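Cobalamin biosynthesis protein CobN (Mycobacterium tuberculosis, PDB 7C6O) is the large, catalytic subunit of cobaltochelatase, which probably carries the site where cobalt is inserted into the corrin ring during cobalamin biosynthesis. Local coordinates at residues Asp1067-Asp1072 / Arg1120-Asn1125; Met954-Val959 / Tyr1034-Asp1039; Gly266-Trp271 / Leu832-Pro837. All blocks are in the same frame, centred on the assembly; numbering follows the deposited sequence.

Contact 1. Residues Asp1067-Asp1072 / Arg1120-Asn1125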
loop_
_atom_site.group_PDB
_atom_site.type_symbol
_atom_site.label_atom_id
_atom_site.label_comp_id
_atom_site.label_asym_id
_atom_site.label_seq_id
_atom_site.Cartn_x
_atom_site.Cartn_y
_atom_site.Cartn_z
ATOM N N ASP A 1067 2.793 -1.420 17.743
ATOM C CA ASP A 1067 1.970 -0.516 18.539
ATOM C C ASP A 1067 2.373 0.929 18.256
ATOM O O ASP A 1067 3.251 1.206 17.434
ATOM C CB ASP A 1067 2.059 -0.848 20.039
ATOM C CG ASP A 1067 3.484 -0.863 20.566
ATOM O OD1 ASP A 1067 4.206 0.144 20.400
ATOM O OD2 ASP A 1067 3.876 -1.883 21.178
ATOM N N ILE A 1068 1.716 1.862 18.952
ATOM C CA ILE A 1068 1.888 3.279 18.643
ATOM C C ILE A 1068 3.249 3.816 19.053
ATOM O O ILE A 1068 3.614 4.925 18.642
ATOM C CB ILE A 1068 0.781 4.133 19.297
ATOM C CG1 ILE A 1068 0.841 4.030 20.822
ATOM C CG2 ILE A 1068 -0.583 3.710 18.781
ATOM C CD1 ILE A 1068 0.005 5.084 21.535
ATOM N N ALA A 1069 4.007 3.066 19.851
ATOM C CA ALA A 1069 5.384 3.406 20.174
ATOM C C ALA A 1069 6.382 2.606 19.345
ATOM O O ALA A 1069 7.588 2.683 19.601
ATOM C CB ALA A 1069 5.646 3.195 21.668
ATOM N N ASP A 1070 5.898 1.841 18.359
ATOM C CA ASP A 1070 6.727 1.029 17.476
ATOM C C ASP A 1070 6.959 1.657 16.113
ATOM O O ASP A 1070 7.858 1.212 15.392
ATOM C CB ASP A 1070 6.087 -0.349 17.252
ATOM C CG ASP A 1070 6.519 -1.358 18.276
ATOM O OD1 ASP A 1070 7.619 -1.187 18.843
ATOM O OD2 ASP A 1070 5.764 -2.326 18.509
ATOM N N SER A 1071 6.161 2.651 15.733
ATOM C CA SER A 1071 6.276 3.279 14.426
ATOM C C SER A 1071 6.171 4.787 14.579
ATOM O O SER A 1071 5.351 5.287 15.354
ATOM C CB SER A 1071 5.195 2.788 13.456
ATOM O OG SER A 1071 5.248 3.513 12.238
ATOM N N ASP A 1072 7.007 5.504 13.829
ATOM C CA ASP A 1072 6.999 6.960 13.871
ATOM C C ASP A 1072 5.708 7.555 13.322
ATOM O O ASP A 1072 5.401 8.714 13.617
ATOM C CB ASP A 1072 8.180 7.503 13.073
ATOM C CG ASP A 1072 8.234 6.934 11.669
ATOM O OD1 ASP A 1072 8.640 5.762 11.517
ATOM O OD2 ASP A 1072 7.838 7.649 10.726
ATOM N N ARG A 1120 3.446 -0.445 29.752
ATOM C CA ARG A 1120 3.547 -1.556 30.692
ATOM C C ARG A 1120 3.497 -2.909 29.993
ATOM O O ARG A 1120 4.228 -3.827 30.375
ATOM C CB ARG A 1120 2.440 -1.460 31.740
ATOM C CG ARG A 1120 2.560 -0.263 32.663
ATOM C CD ARG A 1120 1.774 -0.522 33.926
ATOM N NE ARG A 1120 1.601 0.665 34.756
ATOM C CZ ARG A 1120 2.369 0.974 35.793
ATOM N NH1 ARG A 1120 3.386 0.192 36.130
ATOM N NH2 ARG A 1120 2.116 2.072 36.495
ATOM N N ALA A 1121 2.643 -3.062 28.974
ATOM C CA ALA A 1121 2.507 -4.364 28.331
ATOM C C ALA A 1121 3.675 -4.702 27.414
ATOM O O ALA A 1121 3.902 -5.886 27.138
ATOM C CB ALA A 1121 1.196 -4.439 27.539
ATOM N N ARG A 1122 4.424 -3.706 26.940
ATOM C CA ARG A 1122 5.464 -3.983 25.959
ATOM C C ARG A 1122 6.773 -3.269 26.281
ATOM O O ARG A 1122 7.817 -3.918 26.394
ATOM C CB ARG A 1122 4.976 -3.597 24.557
ATOM C CG ARG A 1122 5.716 -4.286 23.414
ATOM C CD ARG A 1122 6.883 -3.454 22.913
ATOM N NE ARG A 1122 6.443 -2.197 22.313
ATOM C CZ ARG A 1122 7.257 -1.197 21.993
ATOM N NH1 ARG A 1122 8.562 -1.304 22.223
ATOM N NH2 ARG A 1122 6.768 -0.087 21.451
ATOM N N VAL A 1123 6.720 -1.942 26.444
ATOM C CA VAL A 1123 7.936 -1.127 26.464
ATOM C C VAL A 1123 8.886 -1.586 27.568
ATOM O O VAL A 1123 10.078 -1.813 27.326
ATOM C CB VAL A 1123 7.584 0.364 26.609
ATOM C CG1 VAL A 1123 8.845 1.194 26.784
ATOM C CG2 VAL A 1123 6.798 0.843 25.393
ATOM N N VAL A 1124 8.381 -1.726 28.789
ATOM C CA VAL A 1124 9.202 -2.167 29.913
ATOM C C VAL A 1124 8.798 -3.562 30.388
ATOM O O VAL A 1124 9.110 -3.952 31.515
ATOM C CB VAL A 1124 9.173 -1.152 31.068
ATOM C CG1 VAL A 1124 9.809 0.160 30.635
ATOM C CG2 VAL A 1124 7.751 -0.928 31.552
ATOM N N ASN A 1125 8.104 -4.314 29.547
ATOM C CA ASN A 1125 7.780 -5.700 29.853
ATOM C C ASN A 1125 9.050 -6.534 29.774
ATOM O O ASN A 1125 9.665 -6.604 28.702
ATOM C CB ASN A 1125 6.727 -6.216 28.872
ATOM C CG ASN A 1125 6.176 -7.574 29.258
ATOM O OD1 ASN A 1125 6.863 -8.392 29.867
ATOM N ND2 ASN A 1125 4.921 -7.821 28.899
#
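Asp1067 OD1 is gripped from two directions: Arg1122 NH2 reaches it from across the contact at 2.8 Å, on the lone pair that faces the other carboxylate oxygen, while the backbone N of Ala1069 takes the outer lone pair at 3.0 Å and closes an Asx turn. The second oxygen is held as well, with Arg1122 NE 2.8 Å from Asp1067 OD2. The result is a side-on, two-nitrogen salt bridge whose carboxylate and guanidinium planes lie only 12° apart, both N-H groups pointing fairly straight at their oxygens. Arg1122 gets there by a bent chain, turned at chi2 (-93°) and again at chi3 (-65°), which brings NE and NH2 round to face the acid.

Asp1070 meets the same guanidinium quite differently. Its OD1 hangs over one face, 3.0 Å from Arg1122 NH2 but well out of the plane, so the attraction is between charges and no N-H points at it. The opposite face lies against Val1123 CG2. Asp1070 OD2 accepts from the backbone N of Asp1067 and also pairs with Arg698, so the two acids and two arginines form one charged network. A weak bond from Arg1122 NH2 to Ala1069 O adds to the grip at the guanidinium edge.

Arg1122 NH1 bonds to Thr1146 of helix 1136-1157, and the arginine makes a cation-pi contact with Trp1128. The loop leading from strand 1056-1061 into helix 1072-1089 is thereby fastened to the C-terminal end of helix 1111-1123, with helix 1136-1157 packed against both.

Contact 2. Residues Met954-Val959 / Tyr1034-Asp1039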
loop_
_atom_site.group_PDB
_atom_site.type_symbol
_atom_site.label_atom_id
_atom_site.label_comp_id
_atom_site.label_asym_id
_atom_site.label_seq_id
_atom_site.Cartn_x
_atom_site.Cartn_y
_atom_site.Cartn_z
ATOM N N MET A 954 -15.228 9.919 -2.790
ATOM C CA MET A 954 -16.387 9.437 -2.043
ATOM C C MET A 954 -16.576 10.217 -0.746
ATOM O O MET A 954 -17.693 10.632 -0.416
ATOM C CB MET A 954 -16.232 7.944 -1.753
ATOM C CG MET A 954 -17.352 7.359 -0.901
ATOM S SD MET A 954 -16.909 5.775 -0.160
ATOM C CE MET A 954 -16.464 4.815 -1.603
ATOM N N LEU A 955 -15.494 10.419 0.009
ATOM C CA LEU A 955 -15.614 11.149 1.267
ATOM C C LEU A 955 -15.951 12.615 1.025
ATOM O O LEU A 955 -16.740 13.208 1.769
ATOM C CB LEU A 955 -14.327 11.018 2.081
ATOM C CG LEU A 955 -14.000 9.614 2.597
ATOM C CD1 LEU A 955 -12.704 9.629 3.388
ATOM C CD2 LEU A 955 -15.140 9.068 3.448
ATOM N N ASP A 956 -15.368 13.215 -0.014
ATOM C CA ASP A 956 -15.712 14.592 -0.347
ATOM C C ASP A 956 -17.177 14.708 -0.753
ATOM O O ASP A 956 -17.865 15.656 -0.356
ATOM C CB ASP A 956 -14.799 15.107 -1.459
ATOM C CG ASP A 956 -15.019 16.580 -1.756
ATOM O OD1 ASP A 956 -15.032 17.385 -0.802
ATOM O OD2 ASP A 956 -15.162 16.934 -2.945
ATOM N N ASP A 957 -17.674 13.744 -1.536
ATOM C CA ASP A 957 -19.088 13.740 -1.905
ATOM C C ASP A 957 -19.986 13.668 -0.675
ATOM O O ASP A 957 -21.043 14.306 -0.631
ATOM C CB ASP A 957 -19.392 12.569 -2.840
ATOM C CG ASP A 957 -18.855 12.779 -4.242
ATOM O OD1 ASP A 957 -18.443 13.913 -4.571
ATOM O OD2 ASP A 957 -18.846 11.800 -5.019
ATOM N N ALA A 958 -19.580 12.893 0.335
ATOM C CA ALA A 958 -20.421 12.726 1.517
ATOM C C ALA A 958 -20.505 14.012 2.328
ATOM O O ALA A 958 -21.581 14.371 2.819
ATOM C CB ALA A 958 -19.892 11.581 2.382
ATOM N N VAL A 959 -19.379 14.711 2.485
ATOM C CA VAL A 959 -19.377 15.979 3.211
ATOM C C VAL A 959 -20.286 16.989 2.522
ATOM O O VAL A 959 -21.130 17.631 3.159
ATOM C CB VAL A 959 -17.942 16.521 3.342
ATOM C CG1 VAL A 959 -17.966 17.932 3.917
ATOM C CG2 VAL A 959 -17.101 15.598 4.203
ATOM N N TYR A 1034 -7.871 18.056 -0.739
ATOM C CA TYR A 1034 -8.188 17.056 -1.747
ATOM C C TYR A 1034 -9.695 16.889 -1.862
ATOM O O TYR A 1034 -10.437 17.096 -0.897
ATOM C CB TYR A 1034 -7.515 15.716 -1.429
ATOM C CG TYR A 1034 -6.029 15.762 -1.690
ATOM C CD1 TYR A 1034 -5.517 15.443 -2.940
ATOM C CD2 TYR A 1034 -5.139 16.166 -0.699
ATOM C CE1 TYR A 1034 -4.160 15.505 -3.194
ATOM C CE2 TYR A 1034 -3.777 16.229 -0.943
ATOM C CZ TYR A 1034 -3.294 15.896 -2.193
ATOM O OH TYR A 1034 -1.942 15.958 -2.445
ATOM N N GLY A 1035 -10.135 16.513 -3.055
ATOM C CA GLY A 1035 -11.537 16.440 -3.402
ATOM C C GLY A 1035 -11.795 17.068 -4.752
ATOM O O GLY A 1035 -10.884 17.503 -5.453
ATOM N N ARG A 1036 -13.076 17.112 -5.115
ATOM C CA ARG A 1036 -13.465 17.647 -6.415
ATOM C C ARG A 1036 -13.088 19.120 -6.528
ATOM O O ARG A 1036 -13.434 19.931 -5.664
ATOM C CB ARG A 1036 -14.967 17.469 -6.637
ATOM C CG ARG A 1036 -15.430 16.020 -6.735
ATOM C CD ARG A 1036 -16.861 15.944 -7.263
ATOM N NE ARG A 1036 -17.478 14.639 -7.037
ATOM C CZ ARG A 1036 -17.466 13.642 -7.915
ATOM N NH1 ARG A 1036 -16.858 13.792 -9.083
ATOM N NH2 ARG A 1036 -18.058 12.490 -7.622
ATOM N N ASP A 1037 -12.374 19.459 -7.604
ATOM C CA ASP A 1037 -11.874 20.808 -7.871
ATOM C C ASP A 1037 -10.895 21.291 -6.804
ATOM O O ASP A 1037 -10.634 22.493 -6.696
ATOM C CB ASP A 1037 -13.020 21.814 -8.025
ATOM C CG ASP A 1037 -13.956 21.456 -9.161
ATOM O OD1 ASP A 1037 -13.468 20.975 -10.205
ATOM O OD2 ASP A 1037 -15.180 21.650 -9.004
ATOM N N LEU A 1038 -10.345 20.375 -6.008
ATOM C CA LEU A 1038 -9.297 20.699 -5.049
ATOM C C LEU A 1038 -7.951 20.140 -5.493
ATOM O O LEU A 1038 -7.024 20.909 -5.766
ATOM C CB LEU A 1038 -9.678 20.172 -3.657
ATOM C CG LEU A 1038 -10.946 20.793 -3.067
ATOM C CD1 LEU A 1038 -11.307 20.148 -1.740
ATOM C CD2 LEU A 1038 -10.776 22.299 -2.905
ATOM N N ASP A 1039 -7.822 18.814 -5.556
ATOM C CA ASP A 1039 -6.700 18.138 -6.212
ATOM C C ASP A 1039 -5.345 18.530 -5.624
ATOM O O ASP A 1039 -4.341 18.591 -6.339
ATOM C CB ASP A 1039 -6.718 18.395 -7.721
ATOM C CG ASP A 1039 -8.004 17.926 -8.371
ATOM O OD1 ASP A 1039 -8.471 16.817 -8.036
ATOM O OD2 ASP A 1039 -8.551 18.670 -9.208
#
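Helix 949-963 brings Asp956 to within 5.5 Å of Gly1035, CA to CA, and Gly1035 there has a positive phi (134°) with an almost fully extended psi. The glycine opens the turn that joins two neighbouring antiparallel strands, 1032-1034 and 1041-1042, at the outer end of a mixed sheet; the contact therefore pins a beta-hairpin connection to a helix beside that sheet. Gly1035 CA lies 3.7 Å from Asp956 OD2, bare backbone set directly against the carboxylate.

Two consecutive aspartates of the helix divide the work. Asp956 sends OD2 to the backbone N of Arg1036, 3.0 Å away, its own CG swung beside the carbonyl carbon (chi1 -174°). That N-H arrives from above the carboxylate plane, about 49° out of it. The same carboxylate is shared with two other arginines, Arg989 at OD1 and Arg960 at OD2; such a concentration of positive charge should favour its ionised form. Arg989 also bonds to Arg1036 O, tying the helix acid and the turn to a common partner.

Asp957 takes the other end of Arg1036. The arginine chain stands extended from CG to NE and crosses the aspartate at about a right angle, yet the two flat end groups lie nearly coplanar. Arg960, one turn further along the helix, also bridges to Asp957 OD1, setting two arginines against one acid. The grip of Arg1036 is side-on and two-pronged: NH2 lies 2.8 Å from Asp957 OD2, and NE lies 2.7 Å from Asp957 OD1, each nitrogen meeting the lone pair turned toward the other oxygen.

Contact 3. Residues Gly266-Trp271 / Leu832-Pro837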
loop_
_atom_site.group_PDB
_atom_site.type_symbol
_atom_site.label_atom_id
_atom_site.label_comp_id
_atom_site.label_asym_id
_atom_site.label_seq_id
_atom_site.Cartn_x
_atom_site.Cartn_y
_atom_site.Cartn_z
ATOM N N GLY A 266 -11.048 -13.609 1.817
ATOM C CA GLY A 266 -11.968 -14.028 0.783
ATOM C C GLY A 266 -11.575 -15.343 0.142
ATOM O O GLY A 266 -10.803 -16.132 0.690
ATOM N N ASP A 267 -12.131 -15.576 -1.047
ATOM C CA ASP A 267 -11.893 -16.804 -1.802
ATOM C C ASP A 267 -10.782 -16.528 -2.811
ATOM O O ASP A 267 -11.014 -16.329 -4.003
ATOM C CB ASP A 267 -13.183 -17.270 -2.473
ATOM C CG ASP A 267 -13.024 -18.589 -3.207
ATOM O OD1 ASP A 267 -11.921 -19.176 -3.185
ATOM O OD2 ASP A 267 -14.018 -19.040 -3.814
ATOM N N ASP A 268 -9.546 -16.520 -2.309
ATOM C CA ASP A 268 -8.405 -16.251 -3.175
ATOM C C ASP A 268 -8.099 -17.419 -4.104
ATOM O O ASP A 268 -7.497 -17.210 -5.162
ATOM C CB ASP A 268 -7.176 -15.909 -2.332
ATOM C CG ASP A 268 -6.762 -17.047 -1.423
ATOM O OD1 ASP A 268 -5.760 -17.724 -1.733
ATOM O OD2 ASP A 268 -7.451 -17.271 -0.405
ATOM N N ASP A 269 -8.494 -18.640 -3.734
ATOM C CA ASP A 269 -8.334 -19.762 -4.652
ATOM C C ASP A 269 -9.095 -19.527 -5.949
ATOM O O ASP A 269 -8.661 -19.982 -7.013
ATOM C CB ASP A 269 -8.800 -21.062 -3.995
ATOM C CG ASP A 269 -7.790 -21.616 -3.008
ATOM O OD1 ASP A 269 -6.614 -21.190 -3.048
ATOM O OD2 ASP A 269 -8.171 -22.490 -2.201
ATOM N N SER A 270 -10.219 -18.810 -5.883
ATOM C CA SER A 270 -11.018 -18.557 -7.075
ATOM C C SER A 270 -10.322 -17.620 -8.055
ATOM O O SER A 270 -10.716 -17.567 -9.226
ATOM C CB SER A 270 -12.382 -17.981 -6.686
ATOM O OG SER A 270 -12.257 -16.684 -6.128
ATOM N N TRP A 271 -9.314 -16.875 -7.612
ATOM C CA TRP A 271 -8.510 -16.050 -8.511
ATOM C C TRP A 271 -7.385 -16.936 -9.031
ATOM O O TRP A 271 -6.411 -17.203 -8.324
ATOM C CB TRP A 271 -7.979 -14.812 -7.797
ATOM C CG TRP A 271 -7.500 -13.751 -8.740
ATOM C CD1 TRP A 271 -6.236 -13.601 -9.233
ATOM C CD2 TRP A 271 -8.282 -12.695 -9.310
ATOM N NE1 TRP A 271 -6.182 -12.514 -10.076
ATOM C CE2 TRP A 271 -7.426 -11.942 -10.139
ATOM C CE3 TRP A 271 -9.623 -12.315 -9.201
ATOM C CZ2 TRP A 271 -7.867 -10.829 -10.854
ATOM C CZ3 TRP A 271 -10.059 -11.209 -9.913
ATOM C CH2 TRP A 271 -9.185 -10.480 -10.728
ATOM N N LEU A 832 -7.452 -13.541 9.282
ATOM C CA LEU A 832 -7.202 -13.532 7.841
ATOM C C LEU A 832 -6.085 -14.529 7.534
ATOM O O LEU A 832 -4.966 -14.143 7.180
ATOM C CB LEU A 832 -6.840 -12.110 7.363
ATOM C CG LEU A 832 -7.820 -10.997 7.739
ATOM C CD1 LEU A 832 -7.236 -9.628 7.411
ATOM C CD2 LEU A 832 -9.152 -11.186 7.032
ATOM N N VAL A 833 -6.396 -15.822 7.660
ATOM C CA VAL A 833 -5.364 -16.843 7.520
ATOM C C VAL A 833 -4.858 -16.935 6.080
ATOM O O VAL A 833 -3.707 -17.324 5.848
ATOM C CB VAL A 833 -5.898 -18.192 8.048
ATOM C CG1 VAL A 833 -5.029 -19.362 7.596
ATOM C CG2 VAL A 833 -5.967 -18.164 9.571
ATOM N N ASN A 834 -5.671 -16.543 5.093
ATOM C CA ASN A 834 -5.206 -16.703 3.716
ATOM C C ASN A 834 -4.127 -15.694 3.316
ATOM O O ASN A 834 -3.672 -15.743 2.168
ATOM C CB ASN A 834 -6.388 -16.647 2.735
ATOM C CG ASN A 834 -6.928 -15.242 2.518
ATOM O OD1 ASN A 834 -6.720 -14.341 3.328
ATOM N ND2 ASN A 834 -7.650 -15.059 1.419
ATOM N N VAL A 835 -3.690 -14.799 4.210
ATOM C CA VAL A 835 -2.487 -14.024 3.917
ATOM C C VAL A 835 -1.251 -14.907 4.014
ATOM O O VAL A 835 -0.184 -14.545 3.503
ATOM C CB VAL A 835 -2.348 -12.795 4.839
ATOM C CG1 VAL A 835 -3.612 -11.945 4.795
ATOM C CG2 VAL A 835 -2.002 -13.213 6.271
ATOM N N LEU A 836 -1.371 -16.060 4.658
ATOM C CA LEU A 836 -0.387 -17.125 4.679
ATOM C C LEU A 836 -0.690 -18.121 3.562
ATOM O O LEU A 836 -1.857 -18.349 3.228
ATOM C CB LEU A 836 -0.397 -17.834 6.031
ATOM C CG LEU A 836 -0.364 -16.915 7.257
ATOM C CD1 LEU A 836 -0.441 -17.713 8.558
ATOM C CD2 LEU A 836 0.882 -16.039 7.234
ATOM N N PRO A 837 0.331 -18.735 2.945
ATOM C CA PRO A 837 1.758 -18.637 3.263
ATOM C C PRO A 837 2.412 -17.332 2.822
ATOM O O PRO A 837 1.903 -16.634 1.940
ATOM C CB PRO A 837 2.358 -19.806 2.483
ATOM C CG PRO A 837 1.490 -19.898 1.278
ATOM C CD PRO A 837 0.097 -19.609 1.780
HETATM O O HOH W 1 -3.685 -17.683 0.178
#
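Asn834 ND2 donates to Asp268 OD2 at 2.9 Å, the one direct hydrogen bond between the two segments. The bond is fairly straight, with an N-H...O angle of 161°, and the oxygen lies close to the amide plane. On the acid's side the donor stands above the carboxylate, about 50° out of its plane. The carboxylate and amide planes are 68° apart, and the side chains slide past each other in opposite directions. Asn834 CB also rests 3.4 Å from Asp268 OD2.

Beside this bond runs a second link through water 1, which lies 2.8 Å from Asp268 OD1 and 2.8 Å from Asn834 O. Both oxygens of the carboxylate are thus turned to the same residue, one to its side chain and one to its backbone.

Asn834 belongs to a short 3-10 turn, residues 833-835, in the long connection between helices 807-815 and 853-874. Asp268 sits in the loop that follows strand 246-249 of the seven-stranded mixed sheet, where OD1 of the preceding Asp267 receives the backbone N of Ser270, an Asx motif.

The asparagine amide is oriented further by the chain just ahead of Gly266: Asn834 OD1 accepts from Gly265 N, and ND2 makes a weak bond to Ser263 O. A glycerol, probably from the crystallisation liquor, bonds to Asp268 OD2 and Asp267 OD1, and Arg840 NH2 donates to Asn834 O.

From the N terminus, the chain first passes residues 266-271, and contact 3 pairs them with 832-837 across 560 residues, joining a loop of the seven-stranded mixed sheet, after strand 246-249, to the connection ahead of helix 853-874. Contact 2 then closes over 74 residues, tying helix 949-963 to the edge of the later eight-stranded sheet. Contact 1 follows with 47, fastening the loop after strand 1056-1061, an inner strand of that same sheet, to helix 1111-1123. The three run in series, none nested or crossed. They do not touch: nearest atoms are about 17 Å apart for contacts 1 and 3, and about 19 Å for contacts 2 and 3.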